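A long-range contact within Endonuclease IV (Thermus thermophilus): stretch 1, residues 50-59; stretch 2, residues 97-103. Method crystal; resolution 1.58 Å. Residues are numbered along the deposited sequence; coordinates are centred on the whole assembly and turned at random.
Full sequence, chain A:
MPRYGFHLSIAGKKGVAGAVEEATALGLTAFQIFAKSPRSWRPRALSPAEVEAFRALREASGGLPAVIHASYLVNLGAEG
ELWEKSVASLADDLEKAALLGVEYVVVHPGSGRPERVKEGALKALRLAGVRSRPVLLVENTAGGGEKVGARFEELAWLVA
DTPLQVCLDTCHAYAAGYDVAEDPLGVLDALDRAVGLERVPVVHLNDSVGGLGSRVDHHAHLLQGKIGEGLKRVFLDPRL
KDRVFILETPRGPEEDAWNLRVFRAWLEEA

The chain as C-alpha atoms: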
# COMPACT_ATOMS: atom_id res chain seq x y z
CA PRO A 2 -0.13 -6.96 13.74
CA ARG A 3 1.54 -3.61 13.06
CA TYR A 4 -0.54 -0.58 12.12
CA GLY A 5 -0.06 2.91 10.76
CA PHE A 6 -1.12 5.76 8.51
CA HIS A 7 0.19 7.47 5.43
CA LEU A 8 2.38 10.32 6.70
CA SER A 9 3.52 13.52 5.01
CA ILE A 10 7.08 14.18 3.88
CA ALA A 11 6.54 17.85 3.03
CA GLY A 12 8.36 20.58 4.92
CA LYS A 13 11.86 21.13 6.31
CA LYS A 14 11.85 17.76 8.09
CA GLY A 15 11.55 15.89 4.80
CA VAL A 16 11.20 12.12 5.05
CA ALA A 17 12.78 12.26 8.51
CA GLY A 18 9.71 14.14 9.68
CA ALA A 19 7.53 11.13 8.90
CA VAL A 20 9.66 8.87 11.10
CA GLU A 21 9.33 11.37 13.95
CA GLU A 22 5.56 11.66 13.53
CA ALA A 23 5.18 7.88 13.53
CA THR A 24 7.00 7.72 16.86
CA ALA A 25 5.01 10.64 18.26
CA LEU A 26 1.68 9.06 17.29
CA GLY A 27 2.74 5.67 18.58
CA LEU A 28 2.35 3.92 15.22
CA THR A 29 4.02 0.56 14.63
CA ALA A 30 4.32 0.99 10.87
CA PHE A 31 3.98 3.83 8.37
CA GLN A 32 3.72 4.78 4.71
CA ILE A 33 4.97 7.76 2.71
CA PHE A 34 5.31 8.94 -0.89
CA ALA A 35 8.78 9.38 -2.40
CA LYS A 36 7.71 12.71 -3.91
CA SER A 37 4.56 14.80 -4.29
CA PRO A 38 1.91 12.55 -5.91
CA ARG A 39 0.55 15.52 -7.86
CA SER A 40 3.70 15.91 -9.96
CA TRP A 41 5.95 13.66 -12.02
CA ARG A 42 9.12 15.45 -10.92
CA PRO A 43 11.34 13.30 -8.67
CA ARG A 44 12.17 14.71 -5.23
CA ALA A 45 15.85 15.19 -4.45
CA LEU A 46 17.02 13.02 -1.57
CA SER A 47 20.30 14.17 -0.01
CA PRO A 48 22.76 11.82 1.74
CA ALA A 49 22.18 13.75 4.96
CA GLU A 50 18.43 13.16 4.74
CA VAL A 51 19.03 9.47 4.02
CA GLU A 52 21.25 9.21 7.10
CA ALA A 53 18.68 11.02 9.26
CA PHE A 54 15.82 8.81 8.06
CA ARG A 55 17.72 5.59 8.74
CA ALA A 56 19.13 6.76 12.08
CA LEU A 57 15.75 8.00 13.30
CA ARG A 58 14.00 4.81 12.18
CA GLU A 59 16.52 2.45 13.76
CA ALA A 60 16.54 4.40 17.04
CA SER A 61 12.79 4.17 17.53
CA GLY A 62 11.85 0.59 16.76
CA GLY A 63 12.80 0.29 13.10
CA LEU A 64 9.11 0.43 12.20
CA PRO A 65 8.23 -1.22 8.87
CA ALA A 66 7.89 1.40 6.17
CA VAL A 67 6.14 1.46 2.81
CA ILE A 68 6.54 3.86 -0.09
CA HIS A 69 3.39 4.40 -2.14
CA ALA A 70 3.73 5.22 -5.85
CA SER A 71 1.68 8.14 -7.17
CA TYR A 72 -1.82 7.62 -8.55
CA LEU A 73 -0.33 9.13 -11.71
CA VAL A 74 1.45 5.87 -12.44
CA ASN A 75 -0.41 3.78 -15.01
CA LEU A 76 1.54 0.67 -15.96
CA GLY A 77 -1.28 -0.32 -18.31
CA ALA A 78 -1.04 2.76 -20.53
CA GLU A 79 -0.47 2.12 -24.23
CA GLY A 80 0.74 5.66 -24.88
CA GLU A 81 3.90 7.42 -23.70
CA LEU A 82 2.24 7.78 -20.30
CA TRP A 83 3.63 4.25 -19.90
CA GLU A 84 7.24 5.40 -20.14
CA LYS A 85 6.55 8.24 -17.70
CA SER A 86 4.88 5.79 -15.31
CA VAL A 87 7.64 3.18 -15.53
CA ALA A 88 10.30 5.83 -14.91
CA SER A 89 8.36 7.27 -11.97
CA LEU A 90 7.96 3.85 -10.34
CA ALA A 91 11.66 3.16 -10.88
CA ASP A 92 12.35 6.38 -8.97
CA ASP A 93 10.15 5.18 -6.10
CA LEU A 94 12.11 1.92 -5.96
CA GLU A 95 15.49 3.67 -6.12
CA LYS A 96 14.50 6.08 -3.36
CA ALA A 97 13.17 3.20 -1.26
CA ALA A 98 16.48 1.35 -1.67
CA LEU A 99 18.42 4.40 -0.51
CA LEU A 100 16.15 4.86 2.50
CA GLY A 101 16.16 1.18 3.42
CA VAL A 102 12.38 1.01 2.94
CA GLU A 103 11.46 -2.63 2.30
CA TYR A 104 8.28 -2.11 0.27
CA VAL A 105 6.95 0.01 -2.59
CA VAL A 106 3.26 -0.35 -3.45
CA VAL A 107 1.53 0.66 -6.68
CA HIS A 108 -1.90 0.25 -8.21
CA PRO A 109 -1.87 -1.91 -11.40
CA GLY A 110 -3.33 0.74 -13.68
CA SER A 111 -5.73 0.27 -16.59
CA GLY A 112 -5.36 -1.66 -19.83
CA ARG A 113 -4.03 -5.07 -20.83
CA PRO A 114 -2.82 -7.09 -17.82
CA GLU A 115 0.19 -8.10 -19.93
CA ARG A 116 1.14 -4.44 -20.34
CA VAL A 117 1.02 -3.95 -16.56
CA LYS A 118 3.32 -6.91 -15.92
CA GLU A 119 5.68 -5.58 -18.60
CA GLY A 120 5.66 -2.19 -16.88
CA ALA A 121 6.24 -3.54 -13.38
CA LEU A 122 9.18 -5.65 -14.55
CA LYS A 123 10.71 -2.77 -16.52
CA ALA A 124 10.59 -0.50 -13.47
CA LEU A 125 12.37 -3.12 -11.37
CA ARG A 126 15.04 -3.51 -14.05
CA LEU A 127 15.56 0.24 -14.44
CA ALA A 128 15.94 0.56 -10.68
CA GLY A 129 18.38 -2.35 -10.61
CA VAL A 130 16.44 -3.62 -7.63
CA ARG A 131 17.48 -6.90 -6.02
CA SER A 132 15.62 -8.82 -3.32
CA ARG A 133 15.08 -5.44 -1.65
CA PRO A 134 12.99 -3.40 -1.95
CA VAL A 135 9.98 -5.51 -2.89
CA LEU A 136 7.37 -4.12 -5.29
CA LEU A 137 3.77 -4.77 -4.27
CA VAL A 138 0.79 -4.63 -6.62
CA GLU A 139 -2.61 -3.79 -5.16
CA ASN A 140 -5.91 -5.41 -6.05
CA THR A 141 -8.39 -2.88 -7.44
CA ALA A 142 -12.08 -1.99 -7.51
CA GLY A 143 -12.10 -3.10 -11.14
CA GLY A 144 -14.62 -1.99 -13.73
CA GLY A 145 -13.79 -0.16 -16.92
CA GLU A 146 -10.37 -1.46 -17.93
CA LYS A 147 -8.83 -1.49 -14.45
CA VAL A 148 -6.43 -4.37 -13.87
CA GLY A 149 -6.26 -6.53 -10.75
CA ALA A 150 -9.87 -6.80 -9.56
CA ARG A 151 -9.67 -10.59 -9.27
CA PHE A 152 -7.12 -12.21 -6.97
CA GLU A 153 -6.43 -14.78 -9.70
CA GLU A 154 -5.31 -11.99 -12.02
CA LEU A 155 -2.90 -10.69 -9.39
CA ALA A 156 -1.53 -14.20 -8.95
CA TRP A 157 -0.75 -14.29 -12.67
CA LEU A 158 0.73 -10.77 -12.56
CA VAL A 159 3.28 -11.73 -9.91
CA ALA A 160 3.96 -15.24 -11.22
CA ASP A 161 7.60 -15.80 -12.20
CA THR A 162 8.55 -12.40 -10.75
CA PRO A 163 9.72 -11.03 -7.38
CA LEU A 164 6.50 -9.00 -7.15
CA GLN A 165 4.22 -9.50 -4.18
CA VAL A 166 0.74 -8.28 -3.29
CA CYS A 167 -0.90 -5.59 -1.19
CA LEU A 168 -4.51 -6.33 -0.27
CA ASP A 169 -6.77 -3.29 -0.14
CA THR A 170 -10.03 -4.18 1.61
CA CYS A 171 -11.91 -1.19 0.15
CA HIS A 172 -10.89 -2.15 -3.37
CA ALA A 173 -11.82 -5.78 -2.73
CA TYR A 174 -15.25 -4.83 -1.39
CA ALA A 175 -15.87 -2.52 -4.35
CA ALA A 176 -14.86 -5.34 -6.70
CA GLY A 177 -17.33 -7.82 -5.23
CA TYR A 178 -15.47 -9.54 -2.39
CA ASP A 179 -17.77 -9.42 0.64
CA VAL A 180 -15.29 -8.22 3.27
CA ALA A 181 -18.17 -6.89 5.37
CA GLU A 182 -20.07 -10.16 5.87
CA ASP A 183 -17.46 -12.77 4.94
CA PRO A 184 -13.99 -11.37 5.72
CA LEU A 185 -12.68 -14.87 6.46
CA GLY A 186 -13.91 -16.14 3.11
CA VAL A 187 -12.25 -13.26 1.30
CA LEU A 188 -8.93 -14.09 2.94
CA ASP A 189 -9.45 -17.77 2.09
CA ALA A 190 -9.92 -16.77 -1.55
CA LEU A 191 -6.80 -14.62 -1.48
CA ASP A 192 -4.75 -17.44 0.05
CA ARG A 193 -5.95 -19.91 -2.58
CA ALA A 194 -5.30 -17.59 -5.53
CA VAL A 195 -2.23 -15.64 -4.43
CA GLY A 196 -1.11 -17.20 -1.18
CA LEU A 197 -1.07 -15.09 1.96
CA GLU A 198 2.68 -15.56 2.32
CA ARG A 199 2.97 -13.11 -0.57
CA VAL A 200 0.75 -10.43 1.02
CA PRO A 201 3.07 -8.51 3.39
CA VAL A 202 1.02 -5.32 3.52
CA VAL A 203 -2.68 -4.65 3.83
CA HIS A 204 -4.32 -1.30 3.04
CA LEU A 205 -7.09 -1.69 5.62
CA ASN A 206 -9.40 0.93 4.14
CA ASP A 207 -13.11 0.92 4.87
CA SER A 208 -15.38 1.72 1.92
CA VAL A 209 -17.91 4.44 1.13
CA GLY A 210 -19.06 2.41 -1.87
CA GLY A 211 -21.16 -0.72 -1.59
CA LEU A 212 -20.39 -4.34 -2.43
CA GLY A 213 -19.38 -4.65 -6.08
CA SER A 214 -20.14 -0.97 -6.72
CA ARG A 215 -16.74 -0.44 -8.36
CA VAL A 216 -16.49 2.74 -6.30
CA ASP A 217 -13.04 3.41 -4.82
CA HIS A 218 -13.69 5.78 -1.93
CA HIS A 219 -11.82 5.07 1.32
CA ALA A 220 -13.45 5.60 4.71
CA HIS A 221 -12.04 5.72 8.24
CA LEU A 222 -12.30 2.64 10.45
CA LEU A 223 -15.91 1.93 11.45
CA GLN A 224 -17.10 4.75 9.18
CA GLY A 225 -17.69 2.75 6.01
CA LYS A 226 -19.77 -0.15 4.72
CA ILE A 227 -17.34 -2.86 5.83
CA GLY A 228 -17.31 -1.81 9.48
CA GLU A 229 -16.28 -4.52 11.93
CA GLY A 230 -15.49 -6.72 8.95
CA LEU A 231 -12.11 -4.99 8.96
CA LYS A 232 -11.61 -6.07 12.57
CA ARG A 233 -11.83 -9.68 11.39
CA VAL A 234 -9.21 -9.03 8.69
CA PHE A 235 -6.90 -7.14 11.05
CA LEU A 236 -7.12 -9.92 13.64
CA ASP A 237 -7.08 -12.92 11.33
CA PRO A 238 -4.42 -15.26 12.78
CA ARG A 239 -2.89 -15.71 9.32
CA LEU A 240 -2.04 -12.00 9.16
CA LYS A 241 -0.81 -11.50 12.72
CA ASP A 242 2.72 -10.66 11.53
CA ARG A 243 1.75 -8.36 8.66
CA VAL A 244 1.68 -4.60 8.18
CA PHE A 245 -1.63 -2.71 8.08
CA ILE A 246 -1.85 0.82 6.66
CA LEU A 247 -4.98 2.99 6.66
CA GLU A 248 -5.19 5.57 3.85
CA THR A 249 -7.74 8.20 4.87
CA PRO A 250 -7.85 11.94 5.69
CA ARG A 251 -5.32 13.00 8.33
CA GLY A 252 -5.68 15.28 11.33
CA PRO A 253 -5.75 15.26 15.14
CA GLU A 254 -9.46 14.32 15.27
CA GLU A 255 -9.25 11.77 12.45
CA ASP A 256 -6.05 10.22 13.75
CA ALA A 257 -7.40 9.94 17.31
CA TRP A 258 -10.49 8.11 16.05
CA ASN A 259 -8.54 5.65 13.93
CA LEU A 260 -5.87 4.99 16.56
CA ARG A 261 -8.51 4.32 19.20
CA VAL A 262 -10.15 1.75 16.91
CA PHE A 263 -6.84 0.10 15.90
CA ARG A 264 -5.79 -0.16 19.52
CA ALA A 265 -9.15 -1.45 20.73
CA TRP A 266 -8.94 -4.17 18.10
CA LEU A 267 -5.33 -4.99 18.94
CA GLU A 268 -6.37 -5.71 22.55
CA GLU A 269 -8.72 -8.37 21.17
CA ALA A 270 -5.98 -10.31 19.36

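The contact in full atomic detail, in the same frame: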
# COMPACT_ATOMS: atom_id res chain seq x y z
N GLU A 50 19.81 13.53 4.45
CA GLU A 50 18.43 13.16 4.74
C GLU A 50 18.32 11.64 4.84
O GLU A 50 17.58 11.12 5.68
CB GLU A 50 17.48 13.69 3.66
CG GLU A 50 16.02 13.67 4.11
CD GLU A 50 15.06 14.34 3.13
OE1 GLU A 50 15.35 15.47 2.67
OE2 GLU A 50 14.00 13.75 2.83
N VAL A 51 19.05 10.93 3.99
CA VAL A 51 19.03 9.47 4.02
C VAL A 51 19.54 8.99 5.37
O VAL A 51 18.94 8.12 6.00
CB VAL A 51 19.92 8.88 2.90
CG1 VAL A 51 19.92 7.36 2.99
CG2 VAL A 51 19.43 9.33 1.54
N GLU A 52 20.65 9.58 5.82
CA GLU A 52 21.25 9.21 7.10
C GLU A 52 20.29 9.50 8.26
O GLU A 52 20.16 8.69 9.18
CB GLU A 52 22.56 9.99 7.31
CG GLU A 52 23.42 9.54 8.49
CD GLU A 52 22.90 10.01 9.84
OE1 GLU A 52 22.46 11.17 9.95
OE2 GLU A 52 22.94 9.21 10.81
N ALA A 53 19.62 10.64 8.21
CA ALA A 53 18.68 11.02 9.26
C ALA A 53 17.50 10.06 9.32
O ALA A 53 17.09 9.64 10.40
CB ALA A 53 18.20 12.45 9.04
N PHE A 54 16.96 9.72 8.15
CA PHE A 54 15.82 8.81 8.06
C PHE A 54 16.17 7.46 8.68
O PHE A 54 15.46 6.95 9.54
CB PHE A 54 15.44 8.61 6.59
CG PHE A 54 14.24 7.72 6.39
CD1 PHE A 54 12.96 8.24 6.43
CD2 PHE A 54 14.41 6.36 6.18
CE1 PHE A 54 11.85 7.41 6.26
CE2 PHE A 54 13.31 5.52 6.01
CZ PHE A 54 12.03 6.05 6.05
N ARG A 55 17.28 6.88 8.23
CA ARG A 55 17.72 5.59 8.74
C ARG A 55 18.03 5.62 10.23
O ARG A 55 17.61 4.74 10.98
CB ARG A 55 18.95 5.11 7.97
CG ARG A 55 18.67 4.64 6.55
CD ARG A 55 19.96 4.26 5.83
NE ARG A 55 19.71 3.65 4.53
CZ ARG A 55 19.73 2.34 4.30
NH1 ARG A 55 19.48 1.87 3.08
NH2 ARG A 55 20.00 1.49 5.28
N ALA A 56 18.76 6.64 10.67
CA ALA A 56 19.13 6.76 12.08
C ALA A 56 17.90 6.92 12.96
O ALA A 56 17.79 6.28 14.01
CB ALA A 56 20.08 7.93 12.28
N LEU A 57 16.97 7.77 12.54
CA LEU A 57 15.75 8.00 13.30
C LEU A 57 14.91 6.73 13.36
O LEU A 57 14.38 6.37 14.41
CB LEU A 57 14.95 9.15 12.69
CG LEU A 57 15.52 10.55 12.91
CD1 LEU A 57 14.82 11.54 11.99
CD2 LEU A 57 15.34 10.95 14.38
N ARG A 58 14.79 6.04 12.22
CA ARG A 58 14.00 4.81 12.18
C ARG A 58 14.57 3.73 13.09
O ARG A 58 13.85 3.14 13.89
CB ARG A 58 13.94 4.27 10.75
CG ARG A 58 12.71 4.69 9.97
CD ARG A 58 12.06 3.49 9.29
NE ARG A 58 12.96 2.84 8.35
CZ ARG A 58 12.68 1.70 7.71
NH1 ARG A 58 13.55 1.18 6.86
NH2 ARG A 58 11.53 1.08 7.92
N GLU A 59 15.86 3.48 12.96
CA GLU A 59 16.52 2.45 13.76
C GLU A 59 16.50 2.74 15.26
O GLU A 59 16.43 1.81 16.07
CB GLU A 59 17.95 2.27 13.25
CG GLU A 59 17.99 1.82 11.79
CD GLU A 59 19.35 2.01 11.14
OE1 GLU A 59 19.47 1.69 9.94
OE2 GLU A 59 20.29 2.48 11.82
N ALA A 97 13.43 4.15 -2.33
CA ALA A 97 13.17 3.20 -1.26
C ALA A 97 14.46 2.45 -0.91
O ALA A 97 14.75 2.22 0.27
CB ALA A 97 12.09 2.21 -1.69
N ALA A 98 15.23 2.06 -1.92
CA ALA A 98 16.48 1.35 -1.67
C ALA A 98 17.44 2.21 -0.86
O ALA A 98 18.07 1.74 0.08
CB ALA A 98 17.13 0.94 -3.00
N LEU A 99 17.54 3.49 -1.22
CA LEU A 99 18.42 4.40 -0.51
C LEU A 99 17.99 4.56 0.94
O LEU A 99 18.82 4.57 1.85
CB LEU A 99 18.43 5.77 -1.19
CG LEU A 99 19.20 5.91 -2.50
CD1 LEU A 99 18.92 7.26 -3.13
CD2 LEU A 99 20.69 5.74 -2.22
N LEU A 100 16.69 4.68 1.16
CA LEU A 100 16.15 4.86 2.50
C LEU A 100 16.09 3.58 3.33
O LEU A 100 15.93 3.65 4.55
CB LEU A 100 14.76 5.48 2.42
CG LEU A 100 14.72 6.92 1.91
CD1 LEU A 100 13.28 7.36 1.70
CD2 LEU A 100 15.43 7.83 2.91
N GLY A 101 16.23 2.43 2.69
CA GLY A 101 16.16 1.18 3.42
C GLY A 101 14.71 0.76 3.64
O GLY A 101 14.42 -0.05 4.53
N VAL A 102 13.80 1.33 2.85
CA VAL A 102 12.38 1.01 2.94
C VAL A 102 12.20 -0.32 2.21
O VAL A 102 12.56 -0.45 1.05
CB VAL A 102 11.52 2.11 2.27
CG1 VAL A 102 10.07 1.66 2.18
CG2 VAL A 102 11.62 3.40 3.08
N GLU A 103 11.62 -1.31 2.90
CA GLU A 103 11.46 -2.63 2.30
C GLU A 103 10.38 -2.81 1.25
O GLU A 103 10.48 -3.73 0.43
CB GLU A 103 11.26 -3.67 3.40
CG GLU A 103 11.33 -5.11 2.90
CD GLU A 103 11.24 -6.13 4.02
OE1 GLU A 103 12.10 -6.09 4.93
OE2 GLU A 103 10.32 -6.98 3.99
O HOH W 1 15.66 3.04 7.12
O HOH W 2 10.78 -1.36 5.69

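The contact joins one face of a helix of which residues 50-59 are part to the end of another helix, which runs through Leu100 and gives way at Gly101 to a loop. About 406 Å² is buried, both sides summed. On the first stretch the work falls to Val51, Phe54, Arg55 and Arg58, whose spacing of three, one and three residues keeps them on one side of the helix; Ala53, Ala56 and Leu57 have no contact with the second stretch.

The strongest polar evidence concerns Arg55. Its CA-to-CB bond points sideways, but with chi1 at m and chi2 and chi3 at t the chain extends until its guanidinium reaches the helix end, where Leu99 O receives no backbone amide from within the stretch. Leu99 O lies near the guanidinium plane and accepts from both Arg55 NE and Arg55 NH1, each at 3.0 Å, with N-H...O angles of 151° and 144°. A third bond, Arg55 NH1 to Ala98 O at 3.3 Å, is weak by its angle of 122°. Arg55 NH1 also lies 3.3 Å from Gly101 N, but both are donors, so this is proximity without a hydrogen bond.

Arg58 serves the next turn. Its CA-to-CB bond points toward the second stretch, chi1 and chi2 lie between the standard wells, and Arg58 NH1 makes a short but weak hydrogen bond to Gly101 O (2.8 Å, 117°). Water 1 extends this link, accepting from Arg58 NH1 at 2.8 Å and donating to Leu100 O at 2.7 Å. Water 2 accepts from Glu103 N at 2.9 Å and, weakly, from Arg58 NH2 at 3.4 Å.

The apolar contacts centre on Leu100, which has the largest covered area, 94 Å². Its CA-to-CB bond points away overall, yet Leu100 CD2 lies 3.7 Å from Phe54 CG and 4.5 Å from Val51 CG2. The buried Phe54 ring also meets Val102, with Phe54 CE2 4.0 Å from Val102 CG2, while Leu100 O sits at the ring edge, 3.5 Å from Phe54 CD2. The ring thus contacts both side chains, with Val102 CG2 oblique to it. The branched Val51 places CG1 3.2 Å from Leu99 O, a close van der Waals approach.

Gly101 suits the turn on two counts. At phi 82° and psi 19°, a CB would be jammed against the preceding carbonyl oxygen, which alone calls for glycine. An ideal CB would also lie only 3.1 Å from Arg55 CZ, whereas the actual Gly101 CA fits over one face of that guanidinium.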